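Local coordinates for protein leucine aminopeptidase 2, chloroplastic (Streptomyces sp. BC16019, PDB 5LHJ) that probably removes N-terminal amino acids from peptides as a manganese-binding M17 aminopeptidase and takes part in maturation of the peptide antibiotic bottromycin, at residues Gly134-Gly138 with Thr177-Arg181; Ala407-Phe411 with Gly483-Thr488. All coordinates share one frame; numbering follows the deposited sequence.

Followed from the N terminus, the chain first passes G134-G138 near the end of helix 124-139, then strand 156-159 and the first half or so of helix 164-185 before contact 1 closes this loop at T177-R181. Contact 2 opens much later, where helix 394-407 gives way to strand 410-413, and closes after 71 intervening residues at G483-T488, the start of C-terminal helix 486-498. The two loops therefore follow in series, neither nested nor crossed. In space they meet: T177 OG1 probably hydrogen-bonds R487 NE, A180 packs on V486, and L137 CD1 lies against the R487 guanidinium. Helix 164-185 thus touches both the N-terminal domain helix and the last helix of the catalytic domain.

Contact 1. Residues Gly134-Gly138 with Thr177-Arg181; sequences GAVLG and TCLAR
Helix 124-139 of the N-terminal domain meets helix 164-185 where L137 fits among T177, C178 and R181. The short axes run nearly parallel, 15° apart, but 10.9 Å from each other, so side chains rather than backbones bridge the gap. R181 spans most of it. Its chain is extended from CG to NE, which carries the guanidinium to the last turn of the other helix. There NH1 donates to L137 O at 3.0 Å, within the carbonyl plane and on a lone pair, and the oxygen lies nearly in the guanidinium plane. Because that oxygen is among the last carbonyls of its helix, the helix end would be expected to favour the positive group. NE and NH2 are taken by the backbone oxygens T482 O and E476 O, so three backbone carbonyls, one from helix 124-139 and two from the segment leading to helix 486-498, fix the rotation of the guanidinium.

L137 supplies both the acceptor and a greasy cover: its CD2 sits over one guanidinium face, toward the rim, 3.6 Å from R181 NH2. In M17 aminopeptidases a long helix connects the N-terminal and catalytic domains. Helix 164-185 is consistent with that role, and this packing holds its later turns against the N-terminal domain.

The same CD2 methyl, on a side chain crossing that of T177 at about a right angle, lies 3.7 Å from T177 CG2. With OG1 beside the backbone N (chi1 -58°), CG2 is anti to it and meets the leucine, while OG1 binds A173 O. C178 SG is shared, 4.1 Å from L137 CD2 and equally far from V136 CG1; V136 also packs on L171 and A174 of helix 164-185.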
loop_
_atom_site.group_PDB
_atom_site.type_symbol
_atom_site.label_atom_id
_atom_site.label_comp_id
_atom_site.label_asym_id
_atom_site.label_seq_id
_atom_site.Cartn_x
_atom_site.Cartn_y
_atom_site.Cartn_z
ATOM N N GLY A 134 0.567 -11.975 -42.367
ATOM C CA GLY A 134 1.484 -10.985 -41.776
ATOM C C GLY A 134 1.324 -9.609 -42.397
ATOM O O GLY A 134 1.465 -8.592 -41.706
ATOM N N ALA A 135 1.030 -9.579 -43.699
ATOM C CA ALA A 135 0.819 -8.325 -44.420
ATOM C C ALA A 135 -0.392 -7.569 -43.886
ATOM O O ALA A 135 -0.298 -6.380 -43.584
ATOM C CB ALA A 135 0.656 -8.585 -45.903
ATOM N N VAL A 136 -1.523 -8.265 -43.756
ATOM C CA VAL A 136 -2.742 -7.652 -43.234
ATOM C C VAL A 136 -2.570 -7.265 -41.766
ATOM O O VAL A 136 -2.906 -6.145 -41.361
ATOM C CB VAL A 136 -3.964 -8.582 -43.400
ATOM C CG1 VAL A 136 -5.207 -8.001 -42.726
ATOM C CG2 VAL A 136 -4.223 -8.841 -44.872
ATOM N N LEU A 137 -2.038 -8.190 -40.975
ATOM C CA LEU A 137 -1.842 -7.933 -39.540
ATOM C C LEU A 137 -0.868 -6.781 -39.280
ATOM O O LEU A 137 -1.074 -5.985 -38.345
ATOM C CB LEU A 137 -1.375 -9.209 -38.834
ATOM C CG LEU A 137 -2.366 -10.369 -38.847
ATOM C CD1 LEU A 137 -1.699 -11.600 -38.247
ATOM C CD2 LEU A 137 -3.655 -10.013 -38.132
ATOM N N GLY A 138 0.181 -6.681 -40.101
ATOM C CA GLY A 138 1.184 -5.618 -39.974
ATOM C C GLY A 138 0.740 -4.241 -40.446
ATOM O O GLY A 138 1.264 -3.219 -39.963
ATOM N N THR A 177 -9.099 -11.534 -37.599
ATOM C CA THR A 177 -8.297 -11.072 -36.460
ATOM C C THR A 177 -8.433 -9.553 -36.284
ATOM O O THR A 177 -8.617 -9.061 -35.172
ATOM C CB THR A 177 -6.816 -11.471 -36.620
ATOM O OG1 THR A 177 -6.711 -12.892 -36.749
ATOM C CG2 THR A 177 -5.979 -11.042 -35.423
ATOM N N CYS A 178 -8.364 -8.810 -37.387
ATOM C CA CYS A 178 -8.458 -7.347 -37.319
ATOM C C CYS A 178 -9.858 -6.844 -36.911
ATOM O O CYS A 178 -9.979 -5.785 -36.287
ATOM C CB CYS A 178 -7.985 -6.729 -38.648
ATOM S SG CYS A 178 -6.196 -6.922 -38.948
ATOM N N LEU A 179 -10.902 -7.605 -37.244
ATOM C CA LEU A 179 -12.252 -7.328 -36.743
ATOM C C LEU A 179 -12.249 -7.398 -35.203
ATOM O O LEU A 179 -12.757 -6.504 -34.522
ATOM C CB LEU A 179 -13.273 -8.314 -37.311
ATOM C CG LEU A 179 -14.667 -8.341 -36.691
ATOM C CD1 LEU A 179 -15.321 -6.967 -36.789
ATOM C CD2 LEU A 179 -15.508 -9.409 -37.369
ATOM N N ALA A 180 -11.674 -8.468 -34.667
ATOM C CA ALA A 180 -11.571 -8.598 -33.210
ATOM C C ALA A 180 -10.750 -7.442 -32.611
ATOM O O ALA A 180 -11.136 -6.902 -31.575
ATOM C CB ALA A 180 -10.994 -9.939 -32.812
ATOM N N ARG A 181 -9.640 -7.067 -33.261
ATOM C CA ARG A 181 -8.828 -5.923 -32.799
ATOM C C ARG A 181 -9.657 -4.636 -32.734
ATOM O O ARG A 181 -9.599 -3.888 -31.753
ATOM C CB ARG A 181 -7.613 -5.691 -33.700
ATOM C CG ARG A 181 -6.571 -6.780 -33.667
ATOM C CD ARG A 181 -5.419 -6.494 -34.615
ATOM N NE ARG A 181 -4.362 -7.503 -34.556
ATOM C CZ ARG A 181 -3.255 -7.482 -35.290
ATOM N NH1 ARG A 181 -3.052 -6.516 -36.190
ATOM N NH2 ARG A 181 -2.329 -8.428 -35.132
#

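Contact 2. Residues Ala407-Phe411 with Gly483-Thr488; sequences AGESF and GFAVRT
E409, with F484 and R487 next in buried surface, centres this contact: its carboxylate reaches the start of helix 486-498. OE2 accepts from A485 N at 3.0 Å on its syn side. OE1 takes two donors on its anti side, T488 OG1 at 2.7 Å and T488 N at 3.0 Å. All three donors lie out of the carboxylate plane, the two N-H groups by about 32°. A water adds a fourth link, donating to E409 OE2 and G483 O and accepting from R487 N. These bonds hold the carboxylate from several sides, and the helix start would probably stabilise its negative charge.

Toward E409 the R487 guanidinium offers charge only: NH2 stands 3.8 Å from OE2 in a long salt bridge, with the oxygen well out of the guanidinium plane. R487 CB packs 3.8 Å from A407 CB, on the last residue of helix 394-407, which ends in a Schellman motif with G408 at positive phi.

F484, swung out with CG anti to the backbone N (chi1 -171°), lies with one ring face under E409 CD. At its edge CZ is 3.4 Å from S410 O, in the ring plane. The F411 ring approaches from the opposite direction at an oblique 36°, its CZ 3.4 Å from F484 CE2.

A485, third residue of the type II turn G483-V486, holds the N-cap position; the whole is a helix N-terminus whose N-cap and first-turn N-H groups (A485, T488) are bound by a glutamate distant in sequence, with a water on R487 N.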
loop_
_atom_site.group_PDB
_atom_site.type_symbol
_atom_site.label_atom_id
_atom_site.label_comp_id
_atom_site.label_asym_id
_atom_site.label_seq_id
_atom_site.Cartn_x
_atom_site.Cartn_y
_atom_site.Cartn_z
ATOM N N ALA A 407 -1.154 -21.391 -36.078
ATOM C CA ALA A 407 -1.547 -19.987 -36.071
ATOM C C ALA A 407 -0.469 -19.038 -35.552
ATOM O O ALA A 407 -0.596 -17.834 -35.729
ATOM C CB ALA A 407 -2.823 -19.820 -35.261
ATOM N N GLY A 408 0.570 -19.560 -34.906
ATOM C CA GLY A 408 1.602 -18.716 -34.295
ATOM C C GLY A 408 1.148 -18.017 -33.012
ATOM O O GLY A 408 1.613 -16.920 -32.710
ATOM N N GLU A 409 0.245 -18.648 -32.262
ATOM C CA GLU A 409 -0.238 -18.104 -30.987
ATOM C C GLU A 409 0.210 -19.036 -29.859
ATOM O O GLU A 409 0.155 -20.262 -29.993
ATOM C CB GLU A 409 -1.755 -17.943 -30.997
ATOM C CG GLU A 409 -2.214 -17.015 -32.112
ATOM C CD GLU A 409 -3.662 -16.557 -31.999
ATOM O OE1 GLU A 409 -4.583 -17.406 -32.041
ATOM O OE2 GLU A 409 -3.884 -15.320 -31.924
ATOM N N SER A 410 0.662 -18.450 -28.761
ATOM C CA SER A 410 1.240 -19.216 -27.655
ATOM C C SER A 410 0.197 -19.559 -26.579
ATOM O O SER A 410 -0.430 -18.661 -26.000
ATOM C CB SER A 410 2.391 -18.419 -27.045
ATOM O OG SER A 410 2.947 -19.104 -25.945
ATOM N N PHE A 411 0.028 -20.860 -26.328
ATOM C CA PHE A 411 -0.794 -21.382 -25.239
ATOM C C PHE A 411 -0.014 -22.383 -24.394
ATOM O O PHE A 411 0.856 -23.080 -24.901
ATOM C CB PHE A 411 -2.031 -22.095 -25.788
ATOM C CG PHE A 411 -3.150 -21.176 -26.136
ATOM C CD1 PHE A 411 -3.239 -20.636 -27.408
ATOM C CD2 PHE A 411 -4.119 -20.847 -25.188
ATOM C CE1 PHE A 411 -4.286 -19.784 -27.736
ATOM C CE2 PHE A 411 -5.163 -19.993 -25.515
ATOM C CZ PHE A 411 -5.245 -19.467 -26.785
ATOM N N GLY A 483 -6.607 -9.217 -31.066
ATOM C CA GLY A 483 -7.384 -10.270 -31.710
ATOM C C GLY A 483 -6.875 -11.674 -31.405
ATOM O O GLY A 483 -7.133 -12.615 -32.152
ATOM N N PHE A 484 -6.149 -11.810 -30.293
ATOM C CA PHE A 484 -5.609 -13.095 -29.862
ATOM C C PHE A 484 -6.714 -14.147 -29.761
ATOM O O PHE A 484 -7.815 -13.849 -29.294
ATOM C CB PHE A 484 -4.916 -12.960 -28.506
ATOM C CG PHE A 484 -4.152 -14.186 -28.085
ATOM C CD1 PHE A 484 -2.856 -14.387 -28.523
ATOM C CD2 PHE A 484 -4.722 -15.125 -27.234
ATOM C CE1 PHE A 484 -2.135 -15.502 -28.118
ATOM C CE2 PHE A 484 -4.013 -16.252 -26.839
ATOM C CZ PHE A 484 -2.713 -16.429 -27.289
ATOM N N ALA A 485 -6.385 -15.344 -30.252
ATOM C CA ALA A 485 -7.206 -16.563 -30.257
ATOM C C ALA A 485 -8.124 -16.729 -31.470
ATOM O O ALA A 485 -8.628 -17.827 -31.705
ATOM C CB ALA A 485 -7.987 -16.752 -28.957
ATOM N N VAL A 486 -8.322 -15.670 -32.266
ATOM C CA VAL A 486 -9.121 -15.797 -33.492
ATOM C C VAL A 486 -8.536 -16.878 -34.405
ATOM O O VAL A 486 -9.240 -17.802 -34.823
ATOM C CB VAL A 486 -9.250 -14.460 -34.261
ATOM C CG1 VAL A 486 -9.918 -14.671 -35.617
ATOM C CG2 VAL A 486 -10.058 -13.450 -33.447
ATOM N N ARG A 487 -7.250 -16.781 -34.680
ATOM C CA ARG A 487 -6.634 -17.717 -35.601
ATOM C C ARG A 487 -6.476 -19.127 -35.010
ATOM O O ARG A 487 -6.637 -20.116 -35.734
ATOM C CB ARG A 487 -5.335 -17.143 -36.154
ATOM C CG ARG A 487 -5.648 -16.091 -37.213
ATOM C CD ARG A 487 -4.415 -15.381 -37.715
ATOM N NE ARG A 487 -3.971 -14.513 -36.642
ATOM C CZ ARG A 487 -2.771 -14.482 -36.083
ATOM N NH1 ARG A 487 -1.752 -15.206 -36.534
ATOM N NH2 ARG A 487 -2.582 -13.635 -35.081
ATOM N N THR A 488 -6.231 -19.229 -33.705
ATOM C CA THR A 488 -6.283 -20.534 -33.027
ATOM C C THR A 488 -7.669 -21.189 -33.158
ATOM O O THR A 488 -7.767 -22.373 -33.473
ATOM C CB THR A 488 -5.859 -20.439 -31.545
ATOM O OG1 THR A 488 -4.492 -20.026 -31.477
ATOM C CG2 THR A 488 -6.005 -21.778 -30.836
HETATM O O HOH W 1 -5.577 -14.455 -33.843
#